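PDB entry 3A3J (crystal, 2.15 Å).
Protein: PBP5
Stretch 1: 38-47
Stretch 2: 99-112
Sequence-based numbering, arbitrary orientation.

Stretch 1 38-47: TKMMTSYVVG
Stretch 2 99-112: SGNDATVALAEHIS

A single lysine dominates this contact: Lys-39, buried at the start of stretch 1, gives up 95 Å² to stretch 2, out of 386 Å² summed over both sides, and reaches the opening turn of the second helix. Its chi1 is m (-65°), chi2 and chi3 are t (161°, 174°), and chi4 lies off-well at 93°. This nearly extended chain carries Lys-39 NZ to 2.8 Å from Asn-101 OD1, a weak hydrogen bond with the lysine as donor. On the way, Lys-39 CD packs 3.8 Å from Ser-99 CB, Lys-39 CE lies 3.3 Å from Ser-99 O, and Lys-39 CE is 4.1 Å from Thr-104 CG2, so the chain's carbons lie against a side chain and a backbone oxygen of the loop and a methyl of the helix, while the ammonium group at the tip donates to a side-chain oxygen.

Stretch 1 is helical; stretch 2 becomes helix at 101-112. The axes run in the same general direction, crossing at 36° and approaching to 10.8 Å. Nearest CA pairs set the register: Lys-39 CA to Ser-99 CA at 6.9 Å, Thr-42 CA to Thr-104 CA at 7.3 Å, Val-46 CA to Leu-107 CA at 7.6 Å. Ser-99 has positive phi (55/43), and Gly-100 (-67/115) occupies the N-cap position. Asn-101 (chi1 m, -75°; chi2 -23°) starts sideways, but its end comes nearer to stretch 1.

Midway, Thr-42 (m) and Thr-104 (p) point toward the opposite helix, with Thr-42 CG2 4.4 Å from Thr-104 CB. Thr-104 OG1 donates to Asn-101 O at 2.8 Å, satisfying the hydroxyl within its own helix.

Farther along, the contact is apolar. Val-46 (t, 178°) points sideways, yet Val-46 CG2 lies 4.0 Å from Leu-107 CD1 and 3.6 Å from Ile-111 CD1. Leu-107 (m, -73°; t, 158°) and Ile-111 (m, -74°; t, 160°), one helical turn apart, both point toward stretch 1; branched, hydrocarbon side chains suit this packing.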

# COMPACT_ATOMS: atom_id res chain seq x y z
N THR A 38 10.78 1.58 -6.32
CA THR A 38 11.17 2.85 -5.62
C THR A 38 10.26 3.99 -5.99
O THR A 38 9.90 4.85 -5.11
CB THR A 38 12.65 3.24 -5.93
OG1 THR A 38 13.50 2.15 -5.50
CG2 THR A 38 13.01 4.57 -5.18
N LYS A 39 9.85 4.04 -7.27
CA LYS A 39 8.94 5.14 -7.73
C LYS A 39 7.58 5.23 -7.05
O LYS A 39 6.87 6.26 -7.15
CB LYS A 39 8.74 5.09 -9.27
CG LYS A 39 10.10 5.40 -9.95
CD LYS A 39 10.14 4.94 -11.39
CE LYS A 39 11.46 5.39 -12.09
NZ LYS A 39 12.42 4.29 -11.96
N MET A 40 7.15 4.12 -6.46
CA MET A 40 5.92 4.16 -5.63
C MET A 40 6.09 5.14 -4.43
O MET A 40 5.24 5.96 -4.20
CB MET A 40 5.64 2.72 -5.07
CG MET A 40 4.85 1.89 -6.12
SD MET A 40 4.82 0.18 -5.67
CE MET A 40 4.41 0.01 -3.90
N MET A 41 7.20 5.04 -3.70
CA MET A 41 7.50 6.03 -2.62
C MET A 41 7.63 7.45 -3.16
O MET A 41 6.99 8.41 -2.68
CB MET A 41 8.76 5.63 -1.82
CG MET A 41 8.99 6.54 -0.51
SD MET A 41 7.48 6.75 0.49
CE MET A 41 7.76 5.36 1.51
N THR A 42 8.38 7.59 -4.25
CA THR A 42 8.46 8.93 -4.92
C THR A 42 7.09 9.52 -5.22
O THR A 42 6.82 10.71 -4.96
CB THR A 42 9.30 8.88 -6.25
OG1 THR A 42 10.62 8.41 -5.95
CG2 THR A 42 9.36 10.26 -6.89
N SER A 43 6.21 8.71 -5.82
CA SER A 43 4.83 9.20 -6.09
C SER A 43 4.02 9.43 -4.80
O SER A 43 3.11 10.25 -4.77
CB SER A 43 4.10 8.14 -6.94
OG SER A 43 5.08 7.69 -7.94
N TYR A 44 4.28 8.63 -3.78
CA TYR A 44 3.68 8.88 -2.45
C TYR A 44 4.02 10.34 -1.98
O TYR A 44 3.12 11.19 -1.81
CB TYR A 44 4.09 7.82 -1.41
CG TYR A 44 3.25 8.01 -0.12
CD1 TYR A 44 1.99 7.40 0.01
CD2 TYR A 44 3.67 8.88 0.89
CE1 TYR A 44 1.18 7.61 1.16
CE2 TYR A 44 2.89 9.09 2.06
CZ TYR A 44 1.65 8.43 2.19
OH TYR A 44 0.85 8.61 3.29
N VAL A 45 5.32 10.66 -1.92
CA VAL A 45 5.78 12.09 -1.60
C VAL A 45 5.07 13.12 -2.46
O VAL A 45 4.41 14.01 -1.95
CB VAL A 45 7.30 12.21 -1.72
CG1 VAL A 45 7.84 13.60 -1.33
CG2 VAL A 45 7.92 11.18 -0.81
N VAL A 46 5.10 12.92 -3.80
CA VAL A 46 4.44 13.86 -4.73
C VAL A 46 2.95 13.93 -4.42
O VAL A 46 2.34 15.00 -4.39
CB VAL A 46 4.64 13.44 -6.27
CG1 VAL A 46 3.88 14.41 -7.18
CG2 VAL A 46 6.10 13.43 -6.70
N GLY A 47 2.34 12.77 -4.21
CA GLY A 47 0.89 12.80 -4.00
C GLY A 47 0.48 13.48 -2.69
O GLY A 47 -0.46 14.25 -2.64
N SER A 99 7.37 5.09 -15.48
CA SER A 99 8.59 5.04 -14.67
C SER A 99 9.67 6.00 -15.19
O SER A 99 10.83 5.62 -15.35
CB SER A 99 9.13 3.64 -14.77
OG SER A 99 8.30 2.84 -13.98
N GLY A 100 9.26 7.22 -15.55
CA GLY A 100 10.27 8.14 -16.19
C GLY A 100 11.35 8.56 -15.21
O GLY A 100 11.05 9.22 -14.24
N ASN A 101 12.60 8.17 -15.44
CA ASN A 101 13.72 8.53 -14.50
C ASN A 101 14.03 10.04 -14.44
O ASN A 101 14.33 10.63 -13.35
CB ASN A 101 14.96 7.70 -14.77
CG ASN A 101 14.80 6.31 -14.27
OD1 ASN A 101 13.98 6.07 -13.38
ND2 ASN A 101 15.53 5.37 -14.82
N ASP A 102 13.91 10.65 -15.62
CA ASP A 102 14.11 12.07 -15.79
C ASP A 102 12.97 12.76 -15.07
O ASP A 102 13.20 13.75 -14.35
CB ASP A 102 14.18 12.46 -17.31
CG ASP A 102 13.03 11.84 -18.15
OD1 ASP A 102 12.09 11.15 -17.60
OD2 ASP A 102 13.07 12.06 -19.39
N ALA A 103 11.76 12.24 -15.20
CA ALA A 103 10.62 12.86 -14.47
C ALA A 103 10.78 12.81 -12.97
O ALA A 103 10.29 13.71 -12.31
CB ALA A 103 9.31 12.18 -14.80
N THR A 104 11.43 11.78 -12.41
CA THR A 104 11.50 11.74 -10.98
C THR A 104 12.51 12.81 -10.41
O THR A 104 12.30 13.41 -9.31
CB THR A 104 11.91 10.38 -10.46
OG1 THR A 104 13.23 10.14 -10.87
CG2 THR A 104 11.05 9.28 -10.98
N VAL A 105 13.62 12.99 -11.13
CA VAL A 105 14.58 14.00 -10.77
C VAL A 105 13.92 15.37 -10.89
O VAL A 105 13.99 16.18 -9.95
CB VAL A 105 15.81 13.90 -11.67
CG1 VAL A 105 16.63 15.19 -11.58
CG2 VAL A 105 16.64 12.68 -11.22
N ALA A 106 13.22 15.62 -12.01
CA ALA A 106 12.51 16.87 -12.13
C ALA A 106 11.58 17.12 -10.93
O ALA A 106 11.50 18.28 -10.43
CB ALA A 106 11.73 16.95 -13.38
N LEU A 107 10.80 16.10 -10.55
CA LEU A 107 9.88 16.27 -9.38
C LEU A 107 10.63 16.43 -8.04
O LEU A 107 10.27 17.25 -7.24
CB LEU A 107 8.86 15.15 -9.25
CG LEU A 107 7.76 15.23 -10.31
CD1 LEU A 107 7.05 13.85 -10.54
CD2 LEU A 107 6.79 16.35 -10.03
N ALA A 108 11.61 15.59 -7.78
CA ALA A 108 12.34 15.69 -6.58
C ALA A 108 12.87 17.15 -6.37
O ALA A 108 12.78 17.71 -5.24
CB ALA A 108 13.54 14.70 -6.58
N GLU A 109 13.48 17.70 -7.42
CA GLU A 109 14.02 19.07 -7.36
C GLU A 109 12.91 20.09 -7.23
O GLU A 109 13.04 21.06 -6.49
CB GLU A 109 14.89 19.36 -8.59
CG GLU A 109 16.08 18.38 -8.61
CD GLU A 109 17.08 18.64 -9.72
OE1 GLU A 109 16.69 19.31 -10.67
OE2 GLU A 109 18.23 18.16 -9.64
N HIS A 110 11.80 19.90 -7.90
CA HIS A 110 10.75 20.90 -7.72
C HIS A 110 10.18 20.94 -6.28
O HIS A 110 9.77 22.00 -5.80
CB HIS A 110 9.63 20.67 -8.74
CG HIS A 110 8.45 21.60 -8.61
ND1 HIS A 110 8.52 22.95 -8.92
CD2 HIS A 110 7.15 21.37 -8.30
CE1 HIS A 110 7.32 23.50 -8.79
NE2 HIS A 110 6.47 22.57 -8.40
N ILE A 111 10.13 19.77 -5.62
CA ILE A 111 9.46 19.63 -4.33
C ILE A 111 10.49 19.94 -3.26
O ILE A 111 10.20 20.64 -2.32
CB ILE A 111 8.90 18.19 -4.13
CG1 ILE A 111 7.65 17.96 -5.01
CG2 ILE A 111 8.60 17.91 -2.69
CD1 ILE A 111 7.36 16.47 -5.23
N SER A 112 11.69 19.41 -3.39
CA SER A 112 12.66 19.57 -2.31
C SER A 112 13.88 20.47 -2.59
O SER A 112 14.72 20.58 -1.72
CB SER A 112 13.12 18.21 -1.78
OG SER A 112 12.09 17.67 -0.95